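Local coordinates for protein yersinopine dehydrogenase (Yersinia pestis, PDB 6C4M) that catalyses the last step of yersinopine biosynthesis, the NADPH-dependent reductive condensation of pyruvate with an amino acid intermediate to give a metallophore used in metal acquisition, at residues A272-P276 and L438-R444; L146-L151 and I465-W470; L98-V102 and V120-P125; N246-R252 and L311-E317; P70-L74 and P201-Y205. All blocks are in the same frame, centred on the assembly; numbering follows the deposited sequence.

Contact 1. Residues A272-P276 and L438-R444; sequences ALFYP and LKAFIDR
The ring of Phe274 packs against residues 438-444 of helix 425-445, touching Leu438 and Phe441. Residues 272-274 are the last turn of a helix, and Tyr275 (phi/psi -118/78) is the first to leave helical geometry; residues 438-444 are helical throughout. The backbones come closest at Phe274 and Phe441, with CA atoms 6.4 Å apart. Phe274, in the m rotamer, sets CD1 3.4 Å from CB of Phe441 and CZ 3.6 Å from CA of Leu438. Phe441 takes chi1 t, so the two phenylalanine rings meet obliquely, centroids 5.3 Å apart and planes at 34°. A long aromatic side chain can touch both Leu438 and Phe441, three residues apart on the helix.

Beside this apolar patch, Arg444 (chi1 m, chi2 t, chi3 m) reaches across to lay its guanidinium flat on the Tyr275 ring, planes at 15°, an off-centre cation-pi stack with CZ of Arg444 4.1 Å from the ring centroid. Carbonyls of a last helical turn lack main-chain amide partners further on; Phe274 O is served by a weak hydrogen bond from Arg444 NH2 (3.3 Å) and by a water (2.8 Å) that accepts from Arg444 NE (3.2 Å). Away from the NADP site, this aromatic and arginine contact joins the C-terminal end of helix 267-274 to helix 425-445, whose Phe434 and Ala437 also touch Phe274, while Trp397 meets Phe441 edge-to-face.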
# COMPACT_ATOMS: atom_id res chain seq x y z
N ALA A 272 -20.74 3.98 1.23
CA ALA A 272 -20.76 3.44 2.59
C ALA A 272 -21.53 4.36 3.52
O ALA A 272 -22.25 3.91 4.42
CB ALA A 272 -19.33 3.25 3.10
N LEU A 273 -21.38 5.65 3.31
CA LEU A 273 -22.01 6.64 4.18
C LEU A 273 -23.53 6.58 4.05
O LEU A 273 -24.26 6.61 5.05
CB LEU A 273 -21.49 8.02 3.81
CG LEU A 273 -22.32 9.22 4.24
CD1 LEU A 273 -22.26 9.31 5.77
CD2 LEU A 273 -21.77 10.45 3.58
N PHE A 274 -24.02 6.50 2.81
CA PHE A 274 -25.44 6.64 2.55
C PHE A 274 -26.20 5.31 2.45
O PHE A 274 -27.43 5.34 2.36
CB PHE A 274 -25.66 7.43 1.26
CG PHE A 274 -25.42 8.90 1.40
CD1 PHE A 274 -26.19 9.68 2.28
CD2 PHE A 274 -24.45 9.52 0.65
CE1 PHE A 274 -25.98 11.06 2.40
CE2 PHE A 274 -24.22 10.88 0.76
CZ PHE A 274 -25.00 11.67 1.64
N TYR A 275 -25.49 4.17 2.45
CA TYR A 275 -26.09 2.83 2.48
C TYR A 275 -25.62 2.16 3.76
O TYR A 275 -24.71 1.31 3.74
CB TYR A 275 -25.70 2.01 1.25
CG TYR A 275 -26.36 2.48 -0.01
CD1 TYR A 275 -25.79 3.49 -0.77
CD2 TYR A 275 -27.59 1.93 -0.44
CE1 TYR A 275 -26.41 3.93 -1.96
CE2 TYR A 275 -28.21 2.39 -1.59
CZ TYR A 275 -27.61 3.37 -2.35
OH TYR A 275 -28.21 3.82 -3.49
N PRO A 276 -26.20 2.51 4.91
CA PRO A 276 -25.61 2.12 6.20
C PRO A 276 -25.52 0.64 6.41
O PRO A 276 -24.89 0.22 7.39
CB PRO A 276 -26.56 2.75 7.22
CG PRO A 276 -27.83 2.91 6.51
CD PRO A 276 -27.46 3.23 5.08
N LEU A 438 -26.22 12.92 -1.76
CA LEU A 438 -27.12 13.38 -0.71
C LEU A 438 -28.55 13.50 -1.23
O LEU A 438 -29.50 13.10 -0.56
CB LEU A 438 -26.64 14.73 -0.17
CG LEU A 438 -27.53 15.40 0.88
CD1 LEU A 438 -27.71 14.48 2.09
CD2 LEU A 438 -27.01 16.79 1.30
N LYS A 439 -28.72 14.06 -2.43
CA LYS A 439 -30.07 14.18 -2.98
C LYS A 439 -30.70 12.80 -3.15
O LYS A 439 -31.88 12.60 -2.86
CB LYS A 439 -30.06 14.91 -4.32
CG LYS A 439 -29.80 16.43 -4.23
CD LYS A 439 -29.89 17.12 -5.62
CE LYS A 439 -29.48 18.61 -5.59
NZ LYS A 439 -29.29 19.18 -6.98
N ALA A 440 -29.90 11.83 -3.62
CA ALA A 440 -30.44 10.48 -3.82
C ALA A 440 -30.83 9.86 -2.49
O ALA A 440 -31.88 9.22 -2.39
CB ALA A 440 -29.42 9.59 -4.56
N PHE A 441 -30.04 10.10 -1.45
CA PHE A 441 -30.39 9.59 -0.12
C PHE A 441 -31.69 10.22 0.40
O PHE A 441 -32.55 9.53 0.95
CB PHE A 441 -29.26 9.86 0.86
CG PHE A 441 -29.64 9.58 2.29
CD1 PHE A 441 -29.72 8.27 2.75
CD2 PHE A 441 -29.94 10.61 3.15
CE1 PHE A 441 -30.07 8.00 4.06
CE2 PHE A 441 -30.30 10.36 4.47
CZ PHE A 441 -30.36 9.06 4.93
N ILE A 442 -31.82 11.55 0.29
CA ILE A 442 -33.02 12.21 0.79
C ILE A 442 -34.26 11.65 0.10
O ILE A 442 -35.34 11.53 0.71
CB ILE A 442 -32.91 13.74 0.60
CG1 ILE A 442 -31.84 14.30 1.53
CG2 ILE A 442 -34.31 14.44 0.80
CD1 ILE A 442 -31.44 15.72 1.22
N ASP A 443 -34.14 11.29 -1.18
CA ASP A 443 -35.29 10.74 -1.89
C ASP A 443 -35.64 9.34 -1.38
O ASP A 443 -36.82 8.97 -1.29
CB ASP A 443 -35.03 10.71 -3.40
CG ASP A 443 -34.95 12.10 -4.01
OD1 ASP A 443 -35.39 13.06 -3.36
OD2 ASP A 443 -34.46 12.23 -5.16
N ARG A 444 -34.63 8.53 -1.06
CA ARG A 444 -34.88 7.20 -0.53
C ARG A 444 -35.63 7.26 0.79
O ARG A 444 -36.57 6.49 1.03
CB ARG A 444 -33.57 6.45 -0.36
CG ARG A 444 -32.92 6.06 -1.65
CD ARG A 444 -31.93 4.92 -1.42
NE ARG A 444 -30.70 5.32 -0.72
CZ ARG A 444 -29.72 6.02 -1.29
NH1 ARG A 444 -29.86 6.47 -2.54
NH2 ARG A 444 -28.61 6.30 -0.62
O HOH W 1 -30.14 4.47 2.33

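Contact 2. Residues L146-L151 and I465-W470; sequences LMVQNL and IIEQQW
Two helical segments, 146-151 and 465-470, cross at 79° with their axes 8.1 Å apart. CA atoms are nearest at Met147-Ile466 (4.8 Å) and Asn150-Gln469 (5.6 Å). Polar contacts of Asn150 and Gln469 lie among apolar ones of Leu146, Met147, Ile465 and Ile466. Asn150 (chi1 t) donates from ND2 two weak hydrogen bonds, to OE1 of Gln469 (3.3 Å) and to OE1 of Gln468 (3.5 Å); its short amide suits a spot between two longer ones. Gln149 NE2 and Gln469 NE2, 3.5 Å apart, are two donors and make no hydrogen bond. Leu146 O, 3.3 Å from Gln469 CG, is already bonded to Asn150 N (3.1 Å). Trp470 NE1 is satisfied by the carbonyl of Leu314, and Glu467 OE2 by a salt bridge to Arg471. Met147 CB meets Ile466 CG1 at 3.6 Å, and Leu146 CD1 meets Trp470 CB at 4.1 Å. This near-perpendicular packing sets C-terminal helix 459-471 against helix 144-154, with Tyr118 of helix 117-121 and Leu416 of helix 401-419 alongside.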
# COMPACT_ATOMS: atom_id res chain seq x y z
N LEU A 146 -11.06 35.92 9.20
CA LEU A 146 -11.68 37.03 8.51
C LEU A 146 -13.16 37.12 8.86
O LEU A 146 -13.69 38.22 9.06
CB LEU A 146 -11.51 36.87 7.01
CG LEU A 146 -10.15 37.17 6.44
CD1 LEU A 146 -10.00 36.61 5.02
CD2 LEU A 146 -9.90 38.67 6.45
N MET A 147 -13.85 35.98 8.89
CA MET A 147 -15.27 35.97 9.20
C MET A 147 -15.52 36.50 10.61
O MET A 147 -16.38 37.36 10.83
CB MET A 147 -15.80 34.54 9.07
CG MET A 147 -17.30 34.44 8.80
SD MET A 147 -17.97 32.95 9.58
CE MET A 147 -17.94 33.75 11.23
N VAL A 148 -14.79 35.96 11.58
CA VAL A 148 -14.94 36.42 12.97
C VAL A 148 -14.61 37.90 13.10
O VAL A 148 -15.28 38.63 13.84
CB VAL A 148 -14.08 35.55 13.89
CG1 VAL A 148 -14.02 36.10 15.31
CG2 VAL A 148 -14.64 34.15 13.84
N GLN A 149 -13.55 38.38 12.42
CA GLN A 149 -13.24 39.81 12.48
C GLN A 149 -14.44 40.63 12.06
O GLN A 149 -14.77 41.67 12.66
CB GLN A 149 -12.09 40.17 11.54
CG GLN A 149 -10.71 39.87 12.00
CD GLN A 149 -9.73 40.39 10.98
OE1 GLN A 149 -9.13 39.62 10.26
NE2 GLN A 149 -9.62 41.71 10.87
N ASN A 150 -15.05 40.22 10.94
CA ASN A 150 -16.16 40.98 10.38
C ASN A 150 -17.30 41.09 11.38
O ASN A 150 -17.86 42.17 11.59
CB ASN A 150 -16.63 40.31 9.09
CG ASN A 150 -17.68 41.11 8.39
OD1 ASN A 150 -18.86 41.02 8.72
ND2 ASN A 150 -17.26 41.92 7.43
N LEU A 151 -17.67 39.97 12.01
CA LEU A 151 -18.76 40.00 12.98
C LEU A 151 -18.41 40.88 14.17
O LEU A 151 -19.24 41.66 14.66
CB LEU A 151 -19.09 38.59 13.47
CG LEU A 151 -19.60 37.57 12.43
CD1 LEU A 151 -19.88 36.24 13.12
CD2 LEU A 151 -20.85 38.06 11.74
N ILE A 465 -19.51 37.18 4.01
CA ILE A 465 -18.88 37.92 5.09
C ILE A 465 -17.37 37.90 4.93
O ILE A 465 -16.70 38.93 5.02
CB ILE A 465 -19.33 37.35 6.45
CG1 ILE A 465 -20.80 37.66 6.69
CG2 ILE A 465 -18.49 37.89 7.57
CD1 ILE A 465 -21.41 36.81 7.78
N ILE A 466 -16.81 36.73 4.66
CA ILE A 466 -15.37 36.61 4.49
C ILE A 466 -14.90 37.51 3.34
O ILE A 466 -13.91 38.23 3.45
CB ILE A 466 -14.98 35.14 4.28
CG1 ILE A 466 -15.21 34.35 5.56
CG2 ILE A 466 -13.54 34.97 3.91
CD1 ILE A 466 -15.31 32.81 5.32
N GLU A 467 -15.63 37.48 2.21
CA GLU A 467 -15.26 38.32 1.07
C GLU A 467 -15.27 39.80 1.45
O GLU A 467 -14.37 40.55 1.06
CB GLU A 467 -16.21 38.08 -0.11
CG GLU A 467 -15.90 39.02 -1.29
CD GLU A 467 -16.91 38.95 -2.41
OE1 GLU A 467 -17.94 38.26 -2.24
OE2 GLU A 467 -16.68 39.59 -3.46
N GLN A 468 -16.31 40.22 2.17
CA GLN A 468 -16.44 41.62 2.59
C GLN A 468 -15.26 42.02 3.46
O GLN A 468 -14.64 43.06 3.24
CB GLN A 468 -17.77 41.82 3.33
CG GLN A 468 -18.13 43.28 3.63
CD GLN A 468 -19.14 43.43 4.79
OE1 GLN A 468 -19.82 42.48 5.18
NE2 GLN A 468 -19.23 44.64 5.34
N GLN A 469 -14.92 41.19 4.44
CA GLN A 469 -13.82 41.53 5.32
C GLN A 469 -12.50 41.63 4.56
O GLN A 469 -11.73 42.57 4.76
CB GLN A 469 -13.70 40.52 6.45
CG GLN A 469 -12.64 40.88 7.47
CD GLN A 469 -12.95 42.18 8.18
OE1 GLN A 469 -14.13 42.53 8.37
NE2 GLN A 469 -11.90 42.92 8.53
N TRP A 470 -12.23 40.65 3.68
CA TRP A 470 -10.97 40.61 2.94
C TRP A 470 -10.83 41.82 2.02
O TRP A 470 -9.74 42.41 1.92
CB TRP A 470 -10.89 39.32 2.13
CG TRP A 470 -9.67 39.23 1.30
CD1 TRP A 470 -8.44 38.83 1.70
CD2 TRP A 470 -9.55 39.57 -0.08
NE1 TRP A 470 -7.56 38.90 0.66
CE2 TRP A 470 -8.22 39.36 -0.44
CE3 TRP A 470 -10.45 40.03 -1.05
CZ2 TRP A 470 -7.75 39.56 -1.74
CZ3 TRP A 470 -9.98 40.26 -2.33
CH2 TRP A 470 -8.64 40.02 -2.67

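Contact 3. Residues L98-V102 and V120-P125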
# COMPACT_ATOMS: atom_id res chain seq x y z
N LEU A 98 -26.39 30.47 24.79
CA LEU A 98 -25.40 31.49 24.48
C LEU A 98 -25.88 32.88 24.86
O LEU A 98 -25.05 33.77 25.12
CB LEU A 98 -25.07 31.40 23.00
CG LEU A 98 -24.29 30.13 22.63
CD1 LEU A 98 -24.37 29.87 21.14
CD2 LEU A 98 -22.86 30.29 23.05
N ALA A 99 -27.19 33.08 24.92
CA ALA A 99 -27.68 34.34 25.48
C ALA A 99 -27.25 34.53 26.91
O ALA A 99 -27.30 35.66 27.41
CB ALA A 99 -29.21 34.39 25.38
N GLN A 100 -26.80 33.48 27.60
CA GLN A 100 -26.23 33.62 28.93
C GLN A 100 -24.71 33.84 28.91
O GLN A 100 -24.09 33.85 29.98
CB GLN A 100 -26.56 32.40 29.80
CG GLN A 100 -28.04 32.24 30.17
CD GLN A 100 -28.34 30.85 30.74
OE1 GLN A 100 -27.81 29.83 30.27
NE2 GLN A 100 -29.19 30.80 31.75
N ALA A 101 -24.10 33.99 27.73
CA ALA A 101 -22.65 34.24 27.63
C ALA A 101 -22.41 35.73 27.84
O ALA A 101 -22.22 36.51 26.90
CB ALA A 101 -22.10 33.75 26.28
N VAL A 102 -22.43 36.13 29.12
CA VAL A 102 -22.41 37.53 29.51
C VAL A 102 -21.58 37.71 30.77
O VAL A 102 -21.36 36.77 31.54
CB VAL A 102 -23.83 38.09 29.79
CG1 VAL A 102 -24.71 37.90 28.60
CG2 VAL A 102 -24.43 37.43 31.01
N VAL A 120 -22.65 30.23 16.25
CA VAL A 120 -22.37 30.53 17.65
C VAL A 120 -22.19 32.03 17.84
O VAL A 120 -22.86 32.66 18.66
CB VAL A 120 -21.13 29.75 18.13
CG1 VAL A 120 -20.65 30.27 19.52
CG2 VAL A 120 -21.42 28.26 18.20
N LEU A 121 -21.30 32.64 17.06
CA LEU A 121 -20.98 34.04 17.27
C LEU A 121 -22.21 34.94 17.11
O LEU A 121 -22.33 35.95 17.81
CB LEU A 121 -19.85 34.47 16.33
CG LEU A 121 -18.50 33.84 16.71
CD1 LEU A 121 -17.51 34.08 15.59
CD2 LEU A 121 -17.94 34.33 18.02
N GLN A 122 -23.15 34.57 16.22
CA GLN A 122 -24.37 35.36 16.03
C GLN A 122 -25.29 35.34 17.24
O GLN A 122 -26.15 36.23 17.38
CB GLN A 122 -25.16 34.84 14.82
CG GLN A 122 -24.61 35.24 13.43
CD GLN A 122 -24.58 36.76 13.18
OE1 GLN A 122 -23.82 37.49 13.80
NE2 GLN A 122 -25.41 37.23 12.27
N GLN A 123 -25.14 34.35 18.11
CA GLN A 123 -25.96 34.26 19.30
C GLN A 123 -25.33 34.92 20.53
O GLN A 123 -25.97 34.95 21.57
CB GLN A 123 -26.27 32.80 19.61
CG GLN A 123 -27.24 32.12 18.62
CD GLN A 123 -27.37 30.62 18.88
OE1 GLN A 123 -28.01 30.19 19.84
NE2 GLN A 123 -26.72 29.82 18.05
N ILE A 124 -24.11 35.43 20.44
CA ILE A 124 -23.44 35.98 21.62
C ILE A 124 -23.86 37.44 21.80
O ILE A 124 -23.75 38.25 20.86
CB ILE A 124 -21.91 35.87 21.53
CG1 ILE A 124 -21.50 34.39 21.73
CG2 ILE A 124 -21.23 36.76 22.61
CD1 ILE A 124 -20.19 34.08 21.23
N PRO A 125 -24.32 37.81 22.97
CA PRO A 125 -24.71 39.22 23.24
C PRO A 125 -23.48 40.05 23.60
O PRO A 125 -23.12 40.26 24.76
CB PRO A 125 -25.69 39.08 24.40
CG PRO A 125 -25.13 37.93 25.17
CD PRO A 125 -24.57 36.96 24.14
O HOH W 2 -27.86 29.08 22.49
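No direct hydrogen bond joins these two segments, although they lie close; a single water bridges them, accepting from Leu98 N (3.1 Å) and donating to Gln123 OE1 (2.9 Å). The NE2 end of Gln123 is held by Ala119 O. Each segment keeps its own shape through internal bonds. Residues 98-100 form a short 3-10 turn closed by Ala101 N to Leu98 O (2.8 Å), and Ala101 then centres an inverse gamma turn, while Leu121-Ile124 make a type I beta turn with Ile124 N to Leu121 O at 3.2 Å.

What meets between them is mainly apolar. Leu98, with a branched end long enough to reach across, sets CD1 3.8 Å from Gln123 CB and 4.1 Å from Val120 CG1. Pro125, compact and without an amide hydrogen to satisfy, fits against backbone: its CD is 3.4 Å from Leu98 O and 3.7 Å from Ala101 O, a carbonyl that finds no hydrogen-bond partner. Val102 CG1 closes the far edge at 3.5 Å from Pro125 CG.

Leu98, Val120 and Ile124 also pack on Leu28 of strand 25-28, which leads into the dinucleotide-binding loop. Such connections flanking the parallel part of the sheet (strands 25-28 and 107-110) are typical of the Rossmann-type NADP-binding fold.

Contact 4. Residues N246-R252 and L311-E317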
# COMPACT_ATOMS: atom_id res chain seq x y z
N ASN A 246 -0.67 36.52 9.07
CA ASN A 246 -2.07 36.87 9.18
C ASN A 246 -2.84 35.60 9.49
O ASN A 246 -2.27 34.50 9.55
CB ASN A 246 -2.56 37.59 7.91
CG ASN A 246 -2.32 36.78 6.66
OD1 ASN A 246 -2.87 35.70 6.50
ND2 ASN A 246 -1.50 37.32 5.76
N LEU A 247 -4.15 35.75 9.66
CA LEU A 247 -4.99 34.64 10.09
C LEU A 247 -4.99 33.53 9.04
O LEU A 247 -4.77 32.36 9.36
CB LEU A 247 -6.42 35.14 10.35
CG LEU A 247 -6.48 36.13 11.52
CD1 LEU A 247 -7.69 37.09 11.41
CD2 LEU A 247 -6.47 35.37 12.88
N LEU A 248 -5.16 33.90 7.77
CA LEU A 248 -5.19 32.89 6.71
C LEU A 248 -3.85 32.17 6.60
O LEU A 248 -3.81 30.96 6.31
CB LEU A 248 -5.54 33.56 5.39
CG LEU A 248 -6.39 32.93 4.29
CD1 LEU A 248 -7.55 32.04 4.77
CD2 LEU A 248 -6.92 34.10 3.48
N ALA A 249 -2.74 32.88 6.85
CA ALA A 249 -1.43 32.28 6.76
C ALA A 249 -1.18 31.26 7.85
O ALA A 249 -0.22 30.49 7.74
CB ALA A 249 -0.34 33.35 6.81
N ALA A 250 -1.99 31.23 8.91
CA ALA A 250 -1.98 30.11 9.84
C ALA A 250 -3.02 29.05 9.46
O ALA A 250 -2.74 27.85 9.57
CB ALA A 250 -2.27 30.59 11.27
N GLU A 251 -4.20 29.49 9.00
CA GLU A 251 -5.31 28.58 8.75
C GLU A 251 -5.00 27.64 7.59
O GLU A 251 -5.57 26.55 7.48
CB GLU A 251 -6.59 29.38 8.47
CG GLU A 251 -7.14 30.15 9.68
CD GLU A 251 -8.08 31.32 9.34
OE1 GLU A 251 -8.22 31.71 8.15
OE2 GLU A 251 -8.66 31.91 10.29
N ARG A 252 -4.16 28.09 6.67
CA ARG A 252 -3.74 27.27 5.56
C ARG A 252 -3.09 25.97 6.01
O ARG A 252 -3.02 25.04 5.22
CB ARG A 252 -2.78 28.06 4.67
CG ARG A 252 -1.45 28.39 5.34
CD ARG A 252 -0.55 29.18 4.40
NE ARG A 252 0.65 29.64 5.12
CZ ARG A 252 1.89 29.66 4.64
NH1 ARG A 252 2.14 29.27 3.39
NH2 ARG A 252 2.89 30.08 5.40
N LEU A 311 -5.82 30.71 -2.18
CA LEU A 311 -4.93 31.41 -1.28
C LEU A 311 -4.13 32.48 -2.01
O LEU A 311 -4.07 33.64 -1.57
CB LEU A 311 -4.00 30.42 -0.60
CG LEU A 311 -4.66 29.49 0.42
CD1 LEU A 311 -3.70 28.39 0.83
CD2 LEU A 311 -5.08 30.29 1.62
N ASN A 312 -3.50 32.12 -3.13
CA ASN A 312 -2.74 33.10 -3.89
C ASN A 312 -3.59 34.31 -4.24
O ASN A 312 -3.12 35.45 -4.16
CB ASN A 312 -2.19 32.46 -5.16
CG ASN A 312 -1.04 31.50 -4.88
OD1 ASN A 312 -0.67 31.26 -3.74
ND2 ASN A 312 -0.50 30.92 -5.92
N ARG A 313 -4.84 34.08 -4.65
CA ARG A 313 -5.75 35.18 -4.93
C ARG A 313 -5.98 36.03 -3.70
O ARG A 313 -6.12 37.25 -3.80
CB ARG A 313 -7.08 34.61 -5.44
CG ARG A 313 -8.13 35.65 -5.77
CD ARG A 313 -7.80 36.39 -7.04
NE ARG A 313 -8.96 37.16 -7.46
CZ ARG A 313 -9.21 38.41 -7.10
NH1 ARG A 313 -8.36 39.08 -6.33
NH2 ARG A 313 -10.31 39.01 -7.53
N LEU A 314 -6.05 35.40 -2.54
CA LEU A 314 -6.22 36.11 -1.29
C LEU A 314 -4.93 36.73 -0.78
O LEU A 314 -4.96 37.36 0.28
CB LEU A 314 -6.79 35.17 -0.23
CG LEU A 314 -8.21 34.72 -0.60
CD1 LEU A 314 -8.59 33.50 0.16
CD2 LEU A 314 -9.22 35.85 -0.36
N GLY A 315 -3.81 36.58 -1.50
CA GLY A 315 -2.54 37.17 -1.10
C GLY A 315 -1.72 36.32 -0.17
O GLY A 315 -0.87 36.86 0.56
N VAL A 316 -1.93 35.02 -0.17
CA VAL A 316 -1.31 34.12 0.79
C VAL A 316 -0.61 33.01 0.01
O VAL A 316 -1.13 32.51 -1.00
CB VAL A 316 -2.35 33.57 1.79
CG1 VAL A 316 -1.74 32.54 2.69
CG2 VAL A 316 -2.90 34.72 2.64
N GLU A 317 0.60 32.70 0.43
CA GLU A 317 1.39 31.65 -0.19
C GLU A 317 0.80 30.29 0.15
O GLU A 317 0.35 30.06 1.28
CB GLU A 317 2.85 31.74 0.29
CG GLU A 317 3.65 32.85 -0.35
CD GLU A 317 4.24 32.44 -1.70
OE1 GLU A 317 3.84 31.38 -2.24
OE2 GLU A 317 5.12 33.16 -2.23
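Val316 is the bump at the centre of this contact; Leu248, Ala249 and the aliphatic part of Arg252 form the hollow that receives it. Its CG2 reaches Leu248 CB at 4.0 Å and its CG1 reaches Ala249 CA at 4.1 Å; the small methyl of Ala249 lets the valine come in close. In return Leu248 rests over Leu311 and Leu314, with CG 4.0 Å from Leu311 CD2 and CD2 3.8 Å from Leu314 CD1. The extended Arg252 sets CB 4.0 Å from Leu311 CD1 and CD 4.0 Å from Val316 CG1. Its guanidinium also bonds to backbone: firmly from NE to Ala249 O (2.9 Å), weakly from NH1 to Glu317 O (2.9 Å). Leu314 O accepts from Trp470 NE1 of the last helix, 459-471.

One segment holds a short helix from its N-cap, Asn246, whose OD1 accepts from Ala249 N (2.8 Å). The other holds the C-terminal end of helix 294-313, closed at Gly315, where positive phi suits a residue lacking CB, by a Schellman motif.

Contact 5. Residues P70-L74 and P201-Y205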
# COMPACT_ATOMS: atom_id res chain seq x y z
N PRO A 70 -18.71 20.38 40.14
CA PRO A 70 -18.21 21.11 38.96
C PRO A 70 -16.74 20.83 38.66
O PRO A 70 -15.90 21.73 38.61
CB PRO A 70 -18.48 22.58 39.35
CG PRO A 70 -18.45 22.60 40.85
CD PRO A 70 -18.94 21.26 41.30
N THR A 71 -16.43 19.56 38.38
CA THR A 71 -15.06 19.13 38.17
C THR A 71 -14.96 18.24 36.94
O THR A 71 -15.72 17.27 36.80
CB THR A 71 -14.54 18.37 39.39
OG1 THR A 71 -14.64 19.23 40.54
CG2 THR A 71 -13.10 17.93 39.18
N LEU A 72 -14.01 18.56 36.07
CA LEU A 72 -13.67 17.73 34.93
C LEU A 72 -12.39 16.96 35.22
O LEU A 72 -11.55 17.39 36.01
CB LEU A 72 -13.48 18.60 33.68
CG LEU A 72 -14.63 19.55 33.39
CD1 LEU A 72 -14.27 20.45 32.22
CD2 LEU A 72 -15.88 18.73 33.10
N TYR A 73 -12.26 15.81 34.57
CA TYR A 73 -11.16 14.87 34.80
C TYR A 73 -10.47 14.53 33.49
O TYR A 73 -11.13 14.36 32.45
CB TYR A 73 -11.68 13.59 35.46
CG TYR A 73 -12.24 13.82 36.84
CD1 TYR A 73 -11.41 13.85 37.95
CD2 TYR A 73 -13.60 14.05 37.03
CE1 TYR A 73 -11.92 14.08 39.22
CE2 TYR A 73 -14.12 14.27 38.30
CZ TYR A 73 -13.26 14.29 39.39
OH TYR A 73 -13.76 14.51 40.65
N LEU A 74 -9.14 14.43 33.54
CA LEU A 74 -8.31 14.17 32.37
C LEU A 74 -7.21 13.19 32.73
O LEU A 74 -6.65 13.24 33.83
CB LEU A 74 -7.68 15.45 31.81
CG LEU A 74 -6.64 15.35 30.68
CD1 LEU A 74 -7.24 15.05 29.32
CD2 LEU A 74 -5.86 16.65 30.64
N PRO A 201 -19.23 12.33 30.23
CA PRO A 201 -18.89 13.55 29.48
C PRO A 201 -17.96 14.49 30.23
O PRO A 201 -17.49 15.45 29.63
CB PRO A 201 -20.25 14.19 29.21
CG PRO A 201 -21.12 13.73 30.32
CD PRO A 201 -20.64 12.34 30.66
N TYR A 202 -17.67 14.20 31.49
CA TYR A 202 -16.76 14.99 32.32
C TYR A 202 -15.40 14.32 32.49
O TYR A 202 -14.61 14.75 33.34
CB TYR A 202 -17.41 15.22 33.68
CG TYR A 202 -17.89 13.95 34.32
CD1 TYR A 202 -17.05 13.19 35.13
CD2 TYR A 202 -19.18 13.48 34.08
CE1 TYR A 202 -17.49 12.01 35.70
CE2 TYR A 202 -19.62 12.29 34.65
CZ TYR A 202 -18.78 11.57 35.45
OH TYR A 202 -19.24 10.41 36.01
N ARG A 203 -15.10 13.28 31.72
CA ARG A 203 -13.85 12.53 31.77
C ARG A 203 -13.30 12.39 30.36
O ARG A 203 -14.01 11.95 29.46
CB ARG A 203 -14.03 11.13 32.35
CG ARG A 203 -14.35 11.06 33.81
CD ARG A 203 -14.46 9.60 34.26
NE ARG A 203 -14.99 9.50 35.61
CZ ARG A 203 -15.53 8.40 36.14
NH1 ARG A 203 -15.61 7.28 35.42
NH2 ARG A 203 -15.99 8.44 37.39
N ALA A 204 -12.03 12.73 30.17
CA ALA A 204 -11.40 12.60 28.87
C ALA A 204 -10.01 12.02 29.05
O ALA A 204 -9.49 11.92 30.16
CB ALA A 204 -11.32 13.94 28.14
N TYR A 205 -9.41 11.63 27.93
CA TYR A 205 -8.04 11.16 27.97
C TYR A 205 -7.35 11.60 26.70
O TYR A 205 -7.95 11.65 25.63
CB TYR A 205 -7.97 9.63 28.15
CG TYR A 205 -8.24 8.84 26.91
CD1 TYR A 205 -9.52 8.71 26.42
CD2 TYR A 205 -7.20 8.20 26.23
CE1 TYR A 205 -9.78 7.97 25.26
CE2 TYR A 205 -7.46 7.45 25.07
CZ TYR A 205 -8.74 7.34 24.60
OH TYR A 205 -9.00 6.62 23.46
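Strands 71-74 and 203-205 run side by side in parallel, axes 4.8 Å apart at 24°, within the mixed sheet of the Rossmann-type NADP-binding domain. Tyr73 pairs with Arg203 and Leu74 with Ala204, their CA atoms 4.7 and 4.9 Å apart. In the parallel pattern, Tyr73 bonds to both residues flanking its partner: its N donates to Tyr202 O (2.9 Å) and its O accepts from Ala204 N (2.9 Å). Arg203 CA adds a CA-H...O contact to Tyr73 O at 3.3 Å.

Tyr73 and Arg203 share the more exposed face, where a phenol and a guanidinium suit the solvent and the aliphatic base of the arginine still packs, CG 4.0 Å from Tyr73 CB. On the other face, Leu74 and Ala204 turn to helix 32-44, touching Gln36 and Val39, and Ile35, respectively. The small Ala204 also lies about 4 Å, side chain to side chain, from the NADP-binding residues Pro32 and Thr172. Tyr202 stacks on Tyr65 of helix 57-68, while its CD1 sits 4.0 Å from Tyr73 CD2.

Overall arrangement
Contacts 2, 3 and 4 form a connected series. Contact 2 touches contact 3 where Val148 and Leu151 pack on Leu121, and touches contact 4 through Trp470 and Leu314; their centres are 18 and 14 Å from that of contact 2. Contact 5 belongs to the mixed sheet and encloses contact 3 along the chain, 24 Å away centre to centre. Contact 1 stands apart, 34 to 36 Å from the others between centres, among later helices. In sequence, contact 2 brings the last helix back against helix 144-154 of the Rossmann-type part and encloses both contacts 1 and 4, whose segments alternate. The last helix thus touches both helix 144-154, beside the sheet, and the end of helix 294-313.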